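PDB 5TXE: AtxE2 from Asticcacaulis excentricus, which hydrolyses the isopeptide bond of the lasso peptides astexin-2 and astexin-3, opening the threaded knots into linear chains. Local coordinates for residues I631-E636 and P643-A648. The protein carries 1 engineered substitution. Sequence-based numbering, arbitrary orientation.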
ATOM      1  N   ILE A 631      -2.445 -22.766   2.869  1.00 20.08           N
ATOM      2  CA  ILE A 631      -2.046 -22.860   1.503  1.00 18.64           C
ATOM      3  C   ILE A 631      -0.738 -22.157   1.417  1.00 18.36           C
ATOM      4  O   ILE A 631      -0.579 -21.109   1.992  1.00 20.17           O
ATOM      5  CB  ILE A 631      -2.998 -22.137   0.556  1.00 19.44           C
ATOM      6  CG1 ILE A 631      -4.445 -22.594   0.754  1.00 19.64           C
ATOM      7  CG2 ILE A 631      -2.618 -22.352  -0.906  1.00 20.46           C
ATOM      8  CD1 ILE A 631      -4.769 -24.070   0.409  1.00 18.10           C
ATOM      9  N   ILE A 632       0.214 -22.710   0.665  1.00 17.59           N
ATOM     10  CA  ILE A 632       1.509 -22.074   0.522  1.00 17.32           C
ATOM     11  C   ILE A 632       1.767 -21.698  -0.918  1.00 18.72           C
ATOM     12  O   ILE A 632       1.597 -22.536  -1.797  1.00 18.09           O
ATOM     13  CB  ILE A 632       2.584 -23.067   1.013  1.00 19.68           C
ATOM     14  CG1 ILE A 632       2.367 -23.283   2.496  1.00 20.85           C
ATOM     15  CG2 ILE A 632       4.018 -22.532   0.767  1.00 20.41           C
ATOM     16  CD1 ILE A 632       2.959 -24.566   2.924  1.00 23.72           C
ATOM     17  N   TYR A 633       2.265 -20.479  -1.168  1.00 19.67           N
ATOM     18  CA  TYR A 633       2.631 -20.048  -2.523  1.00 19.96           C
ATOM     19  C   TYR A 633       4.125 -19.838  -2.661  1.00 18.35           C
ATOM     20  O   TYR A 633       4.731 -19.090  -1.863  1.00 19.80           O
ATOM     21  CB  TYR A 633       1.884 -18.715  -2.829  1.00 21.33           C
ATOM     22  CG  TYR A 633       0.374 -18.835  -2.942  1.00 21.27           C
ATOM     23  CD1 TYR A 633      -0.457 -18.802  -1.830  1.00 22.76           C
ATOM     24  CD2 TYR A 633      -0.213 -18.986  -4.140  1.00 23.09           C
ATOM     25  CE1 TYR A 633      -1.820 -18.938  -1.939  1.00 22.03           C
ATOM     26  CE2 TYR A 633      -1.581 -19.137  -4.262  1.00 23.94           C
ATOM     27  CZ  TYR A 633      -2.383 -19.107  -3.162  1.00 22.85           C
ATOM     28  OH  TYR A 633      -3.774 -19.201  -3.369  1.00 21.27           O
ATOM     29  N   PRO A 634       4.743 -20.401  -3.707  1.00 17.20           N
ATOM     30  CA  PRO A 634       6.187 -20.289  -3.846  1.00 19.07           C
ATOM     31  C   PRO A 634       6.688 -18.958  -4.361  1.00 20.02           C
ATOM     32  O   PRO A 634       6.023 -18.293  -5.184  1.00 21.18           O
ATOM     33  CB  PRO A 634       6.535 -21.377  -4.855  1.00 19.93           C
ATOM     34  CG  PRO A 634       5.284 -21.461  -5.708  1.00 19.78           C
ATOM     35  CD  PRO A 634       4.149 -21.228  -4.751  1.00 17.69           C
ATOM     36  N   ASN A 635       7.884 -18.585  -3.899  1.00 19.71           N
ATOM     37  CA  ASN A 635       8.540 -17.362  -4.305  1.00 20.49           C
ATOM     38  C   ASN A 635       7.586 -16.116  -4.201  1.00 22.08           C
ATOM     39  O   ASN A 635       7.450 -15.341  -5.152  1.00 21.15           O
ATOM     40  CB  ASN A 635       9.082 -17.512  -5.730  1.00 21.14           C
ATOM     41  CG  ASN A 635       9.986 -16.348  -6.109  1.00 25.00           C
ATOM     42  OD1 ASN A 635      10.517 -15.689  -5.241  1.00 28.27           O
ATOM     43  ND2 ASN A 635      10.085 -16.035  -7.375  1.00 25.56           N
ATOM     44  N   GLU A 636       6.975 -15.939  -3.028  1.00 19.76           N
ATOM     45  CA  GLU A 636       6.066 -14.870  -2.813  1.00 20.76           C
ATOM     46  C   GLU A 636       6.504 -14.059  -1.606  1.00 23.03           C
ATOM     47  O   GLU A 636       7.419 -14.417  -0.917  1.00 22.56           O
ATOM     48  CB  GLU A 636       4.676 -15.382  -2.566  1.00 19.63           C
ATOM     49  CG  GLU A 636       3.902 -15.677  -3.823  1.00 18.97           C
ATOM     50  CD  GLU A 636       3.584 -14.415  -4.611  1.00 20.43           C
ATOM     51  OE1 GLU A 636       3.933 -13.318  -4.147  1.00 19.06           O
ATOM     52  OE2 GLU A 636       3.009 -14.545  -5.733  1.00 20.55           O
ATOM     53  N   PRO A 643       0.656 -12.785 -10.778  1.00 23.06           N
ATOM     54  CA  PRO A 643      -0.755 -12.713 -11.137  1.00 21.47           C
ATOM     55  C   PRO A 643      -1.524 -14.022 -11.014  1.00 21.76           C
ATOM     56  O   PRO A 643      -2.700 -13.989 -10.609  1.00 21.71           O
ATOM     57  CB  PRO A 643      -0.717 -12.264 -12.583  1.00 23.65           C
ATOM     58  CG  PRO A 643       0.557 -11.456 -12.668  1.00 25.07           C
ATOM     59  CD  PRO A 643       1.519 -12.225 -11.827  1.00 23.24           C
ATOM     60  N   ALA A 644      -0.905 -15.160 -11.361  1.00 21.68           N
ATOM     61  CA  ALA A 644      -1.618 -16.437 -11.241  1.00 22.52           C
ATOM     62  C   ALA A 644      -1.933 -16.710  -9.789  1.00 21.24           C
ATOM     63  O   ALA A 644      -2.993 -17.222  -9.442  1.00 19.09           O
ATOM     64  CB  ALA A 644      -0.800 -17.576 -11.825  1.00 24.53           C
ATOM     65  N   HIS A 645      -0.999 -16.337  -8.936  1.00 20.80           N
ATOM     66  CA  HIS A 645      -1.228 -16.546  -7.519  1.00 19.83           C
ATOM     67  C   HIS A 645      -2.390 -15.709  -7.014  1.00 20.84           C
ATOM     68  O   HIS A 645      -3.209 -16.184  -6.204  1.00 20.27           O
ATOM     69  CB  HIS A 645      -0.007 -16.193  -6.716  1.00 18.67           C
ATOM     70  CG  HIS A 645       1.125 -17.124  -6.897  1.00 20.40           C
ATOM     71  ND1 HIS A 645       2.389 -16.848  -6.427  1.00 21.00           N
ATOM     72  CD2 HIS A 645       1.186 -18.349  -7.459  1.00 20.54           C
ATOM     73  CE1 HIS A 645       3.184 -17.861  -6.711  1.00 22.33           C
ATOM     74  NE2 HIS A 645       2.490 -18.757  -7.392  1.00 21.95           N
ATOM     75  N   ARG A 646      -2.402 -14.441  -7.397  1.00 20.71           N
ATOM     76  CA  ARG A 646      -3.467 -13.538  -6.936  1.00 19.92           C
ATOM     77  C   ARG A 646      -4.796 -14.045  -7.378  1.00 18.96           C
ATOM     78  O   ARG A 646      -5.738 -14.081  -6.600  1.00 18.90           O
ATOM     79  CB  ARG A 646      -3.232 -12.138  -7.455  1.00 22.57           C
ATOM     80  CG  ARG A 646      -4.390 -11.134  -7.215  1.00 22.51           C
ATOM     81  CD  ARG A 646      -3.921  -9.671  -7.296  1.00 23.21           C
ATOM     82  NE  ARG A 646      -3.232  -9.300  -6.055  1.00 23.05           N
ATOM     83  CZ  ARG A 646      -1.920  -9.173  -5.902  1.00 25.60           C
ATOM     84  NH1 ARG A 646      -1.054  -9.263  -6.938  1.00 25.23           N
ATOM     85  NH2 ARG A 646      -1.458  -8.941  -4.684  1.00 24.99           N
ATOM     86  N   LEU A 647      -4.899 -14.488  -8.631  1.00 20.07           N
ATOM     87  CA  LEU A 647      -6.159 -14.997  -9.108  1.00 19.92           C
ATOM     88  C   LEU A 647      -6.620 -16.211  -8.334  1.00 21.29           C
ATOM     89  O   LEU A 647      -7.793 -16.376  -8.054  1.00 23.64           O
ATOM     90  CB  LEU A 647      -6.064 -15.309 -10.614  1.00 21.40           C
ATOM     91  CG  LEU A 647      -7.338 -15.911 -11.221  1.00 21.54           C
ATOM     92  CD1 LEU A 647      -8.500 -14.974 -11.041  1.00 22.84           C
ATOM     93  CD2 LEU A 647      -7.173 -16.203 -12.722  1.00 21.48           C
ATOM     94  N   ALA A 648      -5.672 -17.087  -7.993  1.00 23.23           N
ATOM     95  CA  ALA A 648      -5.970 -18.301  -7.265  1.00 22.65           C
ATOM     96  C   ALA A 648      -6.379 -17.965  -5.833  1.00 23.06           C
ATOM     97  O   ALA A 648      -7.269 -18.556  -5.308  1.00 20.78           O
ATOM     98  CB  ALA A 648      -4.748 -19.173  -7.268  1.00 23.76           C
TER
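His-645, on the first turn of helix 643-662, donates ND1-H to the carboxylate of Glu-636 in a very short hydrogen bond, 2.5 Å from ND1 to OE2 and nearly straight at 159°. The carboxylate meets the imidazole at its edge, the two planes turned 56° apart, and a bend in the Glu-636 chain at chi2 brings the acid to that edge. Backbone N-H groups of Trp-641 and Gln-642 also bind this buried carboxylate, through OE1 and OE2 respectively, so a glutamate suits a place where several donors converge; they would tend to stabilise its negative charge.

Tyr-633 packs over one face of the imidazole. It turns its ring edge toward that face, its CD2 3.6 Å from His-645 CG and the planes at 60°, an edge-to-face pair. Its CB adds a CH-pi contact over the same ring, 4.2 Å from the centroid. A tyrosine suits this place because its ring supplies the edge while its OH reaches Gln-605 in a hydrogen bond. A flat group that can donate from its rim while offering a face suits position 645, and an alanine here would probably leave OE2 of Glu-636 without its side-chain donor and open a gap beside the Tyr-633 ring.

Pro-634 O lies at the imidazole edge, 3.3 Å from His-645 CE1, while Ala-648, one turn further along the helix, sets its small CB at the tyrosine's edge, 4.0 Å from OH.

The loop joining the segments carries His-638, the probable histidine of the charge relay system, its side chain about 8 Å from that of Glu-636. The contact thus ties together both ends of that loop within the alpha/beta-hydrolase fold, where edge strand 628-633, paired with parallel strand 602-607, leads into helix 643-662.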